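Local structure of 3,6-diketocamphane 1,6-monooxygenase (Pseudomonas putida, 4UWM) at residues G6-P11 / Q345-D350; S40-E45 / A74-L79. The protein catalyses the FMNH2- and oxygen-dependent Baeyer-Villiger oxidation of a diketocamphane to a lactone, a step in the breakdown of (-)-camphor. One frame throughout, in Å; residues are numbered along the deposited sequence. Where two conformers were deposited one is given.

Contacts 1 and 2 lie in the parallel barrel sheet of this TIM-barrel flavoenzyme, their centres about 11 Å apart. Strands 4-9 and 40-43 are neighbours: the Phe9 N to Met42 O distance of 2.7 Å and the Met42 N to Leu7 O distance of 2.8 Å fit backbone hydrogen bonds that join the two contacts. Along the chain, 40-45 with 74-79 is nested inside the long loop that 6-11 with 345-350 closes. Both bring the C-terminal ends of their strands to the flavin. Contact 1 supplies His10, bound to N5 of the ring system, and contact 2 adds Ser44 and Met76 near O4 and N3.

Contact 1: G6-P11 / Q345-D350; sequences GLIFHP and QVEAHD. With FMN (flavin mononucleotide), chain C.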
loop_
_atom_site.group_PDB
_atom_site.type_symbol
_atom_site.label_atom_id
_atom_site.label_comp_id
_atom_site.label_asym_id
_atom_site.label_seq_id
_atom_site.Cartn_x
_atom_site.Cartn_y
_atom_site.Cartn_z
ATOM N N GLY A 6 -22.120 3.734 8.019
ATOM C CA GLY A 6 -20.720 3.729 7.568
ATOM C C GLY A 6 -19.774 4.204 8.655
ATOM O O GLY A 6 -20.205 4.786 9.659
ATOM N N LEU A 7 -18.483 3.925 8.476
ATOM C CA LEU A 7 -17.464 4.404 9.398
ATOM C C LEU A 7 -16.496 5.258 8.595
ATOM O O LEU A 7 -16.163 4.904 7.467
ATOM C CB LEU A 7 -16.759 3.207 10.041
ATOM C CG LEU A 7 -15.847 3.417 11.246
ATOM C CD1 LEU A 7 -16.624 3.873 12.491
ATOM C CD2 LEU A 7 -15.076 2.139 11.520
ATOM N N ILE A 8 -16.126 6.424 9.123
ATOM C CA ILE A 8 -15.041 7.195 8.542
ATOM C C ILE A 8 -13.870 7.284 9.539
ATOM O O ILE A 8 -14.039 7.683 10.689
ATOM C CB ILE A 8 -15.465 8.550 7.911
ATOM C CG1 ILE A 8 -14.248 9.225 7.235
ATOM C CG2 ILE A 8 -16.148 9.476 8.915
ATOM C CD1 ILE A 8 -14.590 10.309 6.244
ATOM N N PHE A 9 -12.699 6.866 9.074
ATOM C CA PHE A 9 -11.490 6.733 9.886
ATOM C C PHE A 9 -10.488 7.741 9.342
ATOM O O PHE A 9 -9.690 7.441 8.423
ATOM C CB PHE A 9 -10.986 5.305 9.738
ATOM C CG PHE A 9 -10.012 4.856 10.799
ATOM C CD1 PHE A 9 -10.424 4.636 12.111
ATOM C CD2 PHE A 9 -8.695 4.563 10.455
ATOM C CE1 PHE A 9 -9.512 4.181 13.068
ATOM C CE2 PHE A 9 -7.787 4.117 11.387
ATOM C CZ PHE A 9 -8.187 3.934 12.705
ATOM N N HIS A 10 -10.522 8.938 9.912
ATOM C CA HIS A 10 -9.640 10.013 9.470
ATOM C C HIS A 10 -8.127 9.783 9.483
ATOM O O HIS A 10 -7.456 10.178 8.526
ATOM C CB HIS A 10 -10.007 11.369 10.064
ATOM C CG HIS A 10 -11.060 12.065 9.285
ATOM N ND1 HIS A 10 -12.395 11.998 9.613
ATOM C CD2 HIS A 10 -10.986 12.794 8.145
ATOM C CE1 HIS A 10 -13.097 12.676 8.722
ATOM N NE2 HIS A 10 -12.267 13.168 7.823
ATOM N N PRO A 11 -7.568 9.214 10.548
ATOM C CA PRO A 11 -8.234 8.987 11.828
ATOM C C PRO A 11 -8.090 10.227 12.715
ATOM O O PRO A 11 -7.615 11.271 12.240
ATOM C CB PRO A 11 -7.426 7.846 12.413
ATOM C CG PRO A 11 -6.041 8.144 11.941
ATOM C CD PRO A 11 -6.208 8.660 10.528
ATOM N N GLN A 345 -22.327 8.361 7.996
ATOM C CA GLN A 345 -20.911 8.019 8.050
ATOM C C GLN A 345 -20.390 8.417 9.411
ATOM O O GLN A 345 -20.143 9.586 9.666
ATOM C CB GLN A 345 -20.124 8.692 6.903
ATOM C CG GLN A 345 -18.929 7.877 6.397
ATOM C CD GLN A 345 -19.327 6.698 5.504
ATOM O OE1 GLN A 345 -20.201 6.822 4.640
ATOM N NE2 GLN A 345 -18.660 5.558 5.688
ATOM N N VAL A 346 -20.221 7.431 10.282
ATOM C CA VAL A 346 -19.830 7.694 11.666
ATOM C C VAL A 346 -18.331 7.945 11.838
ATOM O O VAL A 346 -17.513 7.108 11.458
ATOM C CB VAL A 346 -20.283 6.542 12.588
ATOM C CG1 VAL A 346 -19.900 6.829 14.035
ATOM C CG2 VAL A 346 -21.790 6.338 12.440
ATOM N N GLU A 347 -17.983 9.087 12.422
ATOM C CA GLU A 347 -16.583 9.457 12.655
ATOM C C GLU A 347 -15.960 8.585 13.735
ATOM O O GLU A 347 -16.461 8.530 14.864
ATOM C CB GLU A 347 -16.467 10.922 13.066
ATOM C CG GLU A 347 -16.758 11.951 11.980
ATOM C CD GLU A 347 -15.610 12.162 10.987
ATOM O OE1 GLU A 347 -14.500 11.584 11.170
ATOM O OE2 GLU A 347 -15.837 12.909 10.011
ATOM N N ALA A 348 -14.865 7.903 13.395
ATOM C CA ALA A 348 -14.186 7.039 14.355
ATOM C C ALA A 348 -13.247 7.860 15.225
ATOM O O ALA A 348 -12.519 8.734 14.728
ATOM C CB ALA A 348 -13.434 5.910 13.649
ATOM N N HIS A 349 -13.279 7.608 16.533
ATOM C CA HIS A 349 -12.366 8.298 17.439
ATOM C C HIS A 349 -11.402 7.352 18.154
ATOM O O HIS A 349 -11.525 6.146 18.040
ATOM C CB HIS A 349 -13.152 9.185 18.409
ATOM C CG HIS A 349 -13.489 10.507 17.818
ATOM N ND1 HIS A 349 -12.625 11.578 17.859
ATOM C CD2 HIS A 349 -14.547 10.903 17.075
ATOM C CE1 HIS A 349 -13.165 12.600 17.221
ATOM N NE2 HIS A 349 -14.338 12.220 16.748
ATOM N N ASP A 350 -10.433 7.901 18.874
ATOM C CA ASP A 350 -9.373 7.081 19.443
ATOM C C ASP A 350 -9.840 6.349 20.714
ATOM O O ASP A 350 -9.590 6.816 21.832
ATOM C CB ASP A 350 -8.127 7.923 19.729
ATOM C CG ASP A 350 -6.925 7.081 20.120
ATOM O OD1 ASP A 350 -7.080 5.889 20.403
ATOM O OD2 ASP A 350 -5.823 7.627 20.141
HETATM N N1 FMN C . -11.645 15.698 2.569
HETATM C C2 FMN C . -11.586 14.379 2.224
HETATM O O2 FMN C . -11.266 14.062 1.059
HETATM N N3 FMN C . -11.865 13.388 3.091
HETATM C C4 FMN C . -12.222 13.628 4.359
HETATM O O4 FMN C . -12.473 12.671 5.120
HETATM C C4A FMN C . -12.310 15.041 4.826
HETATM N N5 FMN C . -12.657 15.365 6.092
HETATM C C5A FMN C . -12.732 16.658 6.499
HETATM C C6 FMN C . -13.099 16.955 7.814
HETATM C C7 FMN C . -13.181 18.278 8.250
HETATM C C7M FMN C . -13.579 18.578 9.674
HETATM C C8 FMN C . -12.872 19.380 7.292
HETATM C C8M FMN C . -12.944 20.824 7.707
HETATM C C9 FMN C . -12.508 19.086 5.982
HETATM C C9A FMN C . -12.426 17.767 5.540
HETATM N N10 FMN C . -12.060 17.461 4.203
HETATM C C10 FMN C . -11.990 16.095 3.822
HETATM C "C1'" FMN C . -11.735 18.537 3.247
HETATM C "C2'" FMN C . -12.927 18.903 2.376
HETATM O "O2'" FMN C . -13.491 17.696 1.866
HETATM C "C3'" FMN C . -12.499 19.799 1.217
HETATM O "O3'" FMN C . -12.673 21.167 1.612
HETATM C "C4'" FMN C . -13.300 19.477 -0.046
HETATM O "O4'" FMN C . -12.775 18.303 -0.680
HETATM C "C5'" FMN C . -13.345 20.628 -1.045
HETATM O "O5'" FMN C . -14.562 21.312 -0.775
HETATM P P FMN C . -15.220 22.390 -1.759
HETATM O O1P FMN C . -14.994 21.924 -3.163
HETATM O O2P FMN C . -16.650 22.301 -1.317
HETATM O O3P FMN C . -14.511 23.664 -1.397
HETATM O O HOH W 1 -12.010 9.419 12.245
#
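The FMN site at the C-terminal ends of the barrel strands is reached here by His10, which Glu347 grips from the neighbouring strand. His10 NE2 donates to FMN N5 over 2.8 Å, and through its other ring nitrogen ND1 donates to Glu347 OE1 over 2.7 Å. That second bond is bent, 130° at the hydrogen, but it lies in the ring plane and uses the syn lone pair of OE1; carboxylate and ring are nearly coplanar. A histidine suits the place because its two ring nitrogens reach different partners, FMN N5 and Glu347 OE1. An alanine here would probably leave both FMN N5 and Glu347 OE1 without these donors.

Glu347 CG stands anti to its carbonyl carbon (chi1 -70°) and the chain bends at chi2 (-78°), which brings Glu347 CD to 3.4 Å from Ile8 CG2. The CG2 branch of Ile8 touches the carboxylate, while CD1 of the other branch comes to 3.4 Å from FMN O4. Gln345 NE2 donates to Leu7 O from well above the carbonyl plane. A side chain at Gly6 would run into this amide. Parallel strand bonds, such as Ile8 N to Val346 O at 2.8 Å, hold the backbones together. Ala348 is small enough to set CB at the edge of the Phe9 ring, 3.6 Å from CD1.

Glu347 OE2 is hydrogen-bonded to Ser256 OG on strand 254-261. Strand 40-43 flanks strand 4-9 on its other side, and helix 356-369 packs on Leu7, Val346 and Ala348.

Contact 2: S40-E45 / A74-L79; sequences SMMISE and APMAHL. With FMN (flavin mononucleotide), chain C.
The His78 imidazole carries Pro75 CB over the centre of one face, 3.5 Å above the plane, and receives Glu45 OE1 at its edge. Strands 40-43 and 72-79, linked along the chain by helix 57-65, form a beta-alpha-beta unit of the TIM barrel. The extended Glu45 chain, CG anti to the backbone N (chi1 175°), reaches from its backbone to 78-79, where its two oxygens take separate donors. His78 ND1 gives a 2.9 Å bond to Glu45 OE1, 10° out of the ring plane and on the syn side of the carboxylate. Leu79 N meets OE2 from above the carboxylate plane. Two oxygens at the end of a long chain suit a place with a ring N-H and a backbone N-H to bind.

Earlier along the strands the backbones pair in parallel, Ile43 N bonding Ala74 O and Met76 N bonding Ile43 O. Met42 and Met76 run side by side, Met42 SD 3.7 Å from Met76 CE in the conformer given; long, unbranched methionines can lie alongside each other here, and Met76 is bent at chi2 and chi3.

At the flavin, the small Ser44 hydroxyl, in the conformer given, places OG 2.8 Å from Met76 O and 3.1 Å from FMN O4. Met76 O itself accepts from FMN N3 at 2.9 Å, with 143° at the hydrogen.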
loop_
_atom_site.group_PDB
_atom_site.type_symbol
_atom_site.label_atom_id
_atom_site.label_comp_id
_atom_site.label_asym_id
_atom_site.label_seq_id
_atom_site.Cartn_x
_atom_site.Cartn_y
_atom_site.Cartn_z
ATOM N N SER A 40 -19.733 0.277 4.963
ATOM C CA SER A 40 -18.511 0.798 4.351
ATOM C C SER A 40 -17.589 1.402 5.400
ATOM O O SER A 40 -18.044 1.882 6.438
ATOM C CB SER A 40 -18.840 1.822 3.265
ATOM O OG SER A 40 -19.504 2.939 3.808
ATOM N N MET A 41 -16.280 1.362 5.127
ATOM C CA MET A 41 -15.314 2.073 5.954
ATOM C C MET A 41 -14.460 2.951 5.055
ATOM O O MET A 41 -13.818 2.445 4.154
ATOM C CB MET A 41 -14.448 1.084 6.734
ATOM C CG MET A 41 -13.386 1.754 7.618
ATOM S SD MET A 41 -12.400 0.477 8.411
ATOM C CE MET A 41 -11.313 1.457 9.470
ATOM N N MET A 42 -14.520 4.257 5.285
ATOM C CA MET A 42 -13.728 5.254 4.562
ATOM C C MET A 42 -12.458 5.534 5.372
ATOM O O MET A 42 -12.533 5.688 6.599
ATOM C CB MET A 42 -14.530 6.554 4.393
ATOM C CG MET A 42 -15.733 6.411 3.446
ATOM S SD MET A 42 -16.678 7.948 3.334
ATOM C CE MET A 42 -18.104 7.400 2.371
ATOM N N ILE A 43 -11.301 5.610 4.699
ATOM C CA ILE A 43 -10.022 5.890 5.390
ATOM C C ILE A 43 -9.319 7.028 4.700
ATOM O O ILE A 43 -9.051 6.944 3.493
ATOM C CB ILE A 43 -9.126 4.633 5.469
ATOM C CG1 ILE A 43 -9.929 3.484 6.082
ATOM C CG2 ILE A 43 -7.831 4.925 6.257
ATOM C CD1 ILE A 43 -9.388 2.094 5.877
ATOM N N SER A 44 -9.018 8.083 5.450
ATOM C CA SER A 44 -8.437 9.294 4.875
ATOM C C SER A 44 -6.915 9.219 4.684
ATOM O O SER A 44 -6.273 8.278 5.130
ATOM C CB SER A 44 -8.823 10.539 5.677
ATOM O OG SER A 44 -10.235 10.677 5.732
ATOM N N GLU A 45 -6.375 10.242 4.023
ATOM C CA GLU A 45 -4.967 10.319 3.635
ATOM C C GLU A 45 -4.382 11.695 3.925
ATOM O O GLU A 45 -4.880 12.719 3.407
ATOM C CB GLU A 45 -4.843 9.981 2.128
ATOM C CG GLU A 45 -3.441 10.127 1.520
ATOM C CD GLU A 45 -3.428 9.720 0.039
ATOM O OE1 GLU A 45 -3.802 8.572 -0.259
ATOM O OE2 GLU A 45 -3.083 10.550 -0.831
ATOM N N ALA A 74 -13.045 2.370 1.153
ATOM C CA ALA A 74 -12.687 3.444 0.247
ATOM C C ALA A 74 -11.615 4.317 0.851
ATOM O O ALA A 74 -11.758 4.772 1.992
ATOM C CB ALA A 74 -13.908 4.307 -0.096
ATOM N N PRO A 75 -10.551 4.600 0.075
ATOM C CA PRO A 75 -9.738 5.743 0.455
ATOM C C PRO A 75 -10.585 6.998 0.303
ATOM O O PRO A 75 -11.311 7.158 -0.708
ATOM C CB PRO A 75 -8.573 5.716 -0.571
ATOM C CG PRO A 75 -9.146 5.029 -1.755
ATOM C CD PRO A 75 -10.136 4.015 -1.219
ATOM N N MET A 76 -10.516 7.885 1.285
ATOM C CA MET A 76 -11.340 9.093 1.285
ATOM C C MET A 76 -10.553 10.297 1.789
ATOM O O MET A 76 -10.714 10.734 2.951
ATOM C CB MET A 76 -12.606 8.874 2.129
ATOM C CG MET A 76 -13.658 9.977 1.995
ATOM S SD MET A 76 -14.232 10.137 0.291
ATOM C CE MET A 76 -14.989 8.518 0.062
ATOM N N ALA A 77 -9.700 10.872 0.940
ATOM C CA ALA A 77 -9.544 10.524 -0.489
ATOM C C ALA A 77 -8.081 10.307 -0.861
ATOM O O ALA A 77 -7.176 10.897 -0.249
ATOM C CB ALA A 77 -10.086 11.681 -1.324
ATOM N N HIS A 78 -7.826 9.521 -1.904
ATOM C CA HIS A 78 -6.496 9.604 -2.527
ATOM C C HIS A 78 -6.294 10.998 -3.098
ATOM O O HIS A 78 -7.167 11.522 -3.803
ATOM C CB HIS A 78 -6.348 8.564 -3.645
ATOM C CG HIS A 78 -6.073 7.178 -3.167
ATOM N ND1 HIS A 78 -5.136 6.895 -2.191
ATOM C CD2 HIS A 78 -6.557 5.982 -3.583
ATOM C CE1 HIS A 78 -5.086 5.579 -2.009
ATOM N NE2 HIS A 78 -5.953 5.005 -2.823
ATOM N N LEU A 79 -5.167 11.609 -2.780
ATOM C CA LEU A 79 -4.870 12.948 -3.258
ATOM C C LEU A 79 -4.117 12.808 -4.597
ATOM O O LEU A 79 -2.915 12.568 -4.636
ATOM C CB LEU A 79 -4.072 13.747 -2.219
ATOM C CG LEU A 79 -4.790 13.804 -0.845
ATOM C CD1 LEU A 79 -4.020 14.647 0.147
ATOM C CD2 LEU A 79 -6.215 14.361 -1.015
HETATM N N1 FMN C . -11.645 15.698 2.569
HETATM C C2 FMN C . -11.586 14.379 2.224
HETATM O O2 FMN C . -11.266 14.062 1.059
HETATM N N3 FMN C . -11.865 13.388 3.091
HETATM C C4 FMN C . -12.222 13.628 4.359
HETATM O O4 FMN C . -12.473 12.671 5.120
HETATM C C4A FMN C . -12.310 15.041 4.826
HETATM N N5 FMN C . -12.657 15.365 6.092
HETATM C C5A FMN C . -12.732 16.658 6.499
HETATM C C6 FMN C . -13.099 16.955 7.814
HETATM C C7 FMN C . -13.181 18.278 8.250
HETATM C C7M FMN C . -13.579 18.578 9.674
HETATM C C8 FMN C . -12.872 19.380 7.292
HETATM C C8M FMN C . -12.944 20.824 7.707
HETATM C C9 FMN C . -12.508 19.086 5.982
HETATM C C9A FMN C . -12.426 17.767 5.540
HETATM N N10 FMN C . -12.060 17.461 4.203
HETATM C C10 FMN C . -11.990 16.095 3.822
HETATM C "C1'" FMN C . -11.735 18.537 3.247
HETATM C "C2'" FMN C . -12.927 18.903 2.376
HETATM O "O2'" FMN C . -13.491 17.696 1.866
HETATM C "C3'" FMN C . -12.499 19.799 1.217
HETATM O "O3'" FMN C . -12.673 21.167 1.612
HETATM C "C4'" FMN C . -13.300 19.477 -0.046
HETATM O "O4'" FMN C . -12.775 18.303 -0.680
HETATM C "C5'" FMN C . -13.345 20.628 -1.045
HETATM O "O5'" FMN C . -14.562 21.312 -0.775
HETATM P P FMN C . -15.220 22.390 -1.759
HETATM O O1P FMN C . -14.994 21.924 -3.163
HETATM O O2P FMN C . -16.650 22.301 -1.317
HETATM O O3P FMN C . -14.511 23.664 -1.397
HETATM O O HOH W 2 -7.528 12.678 2.237
#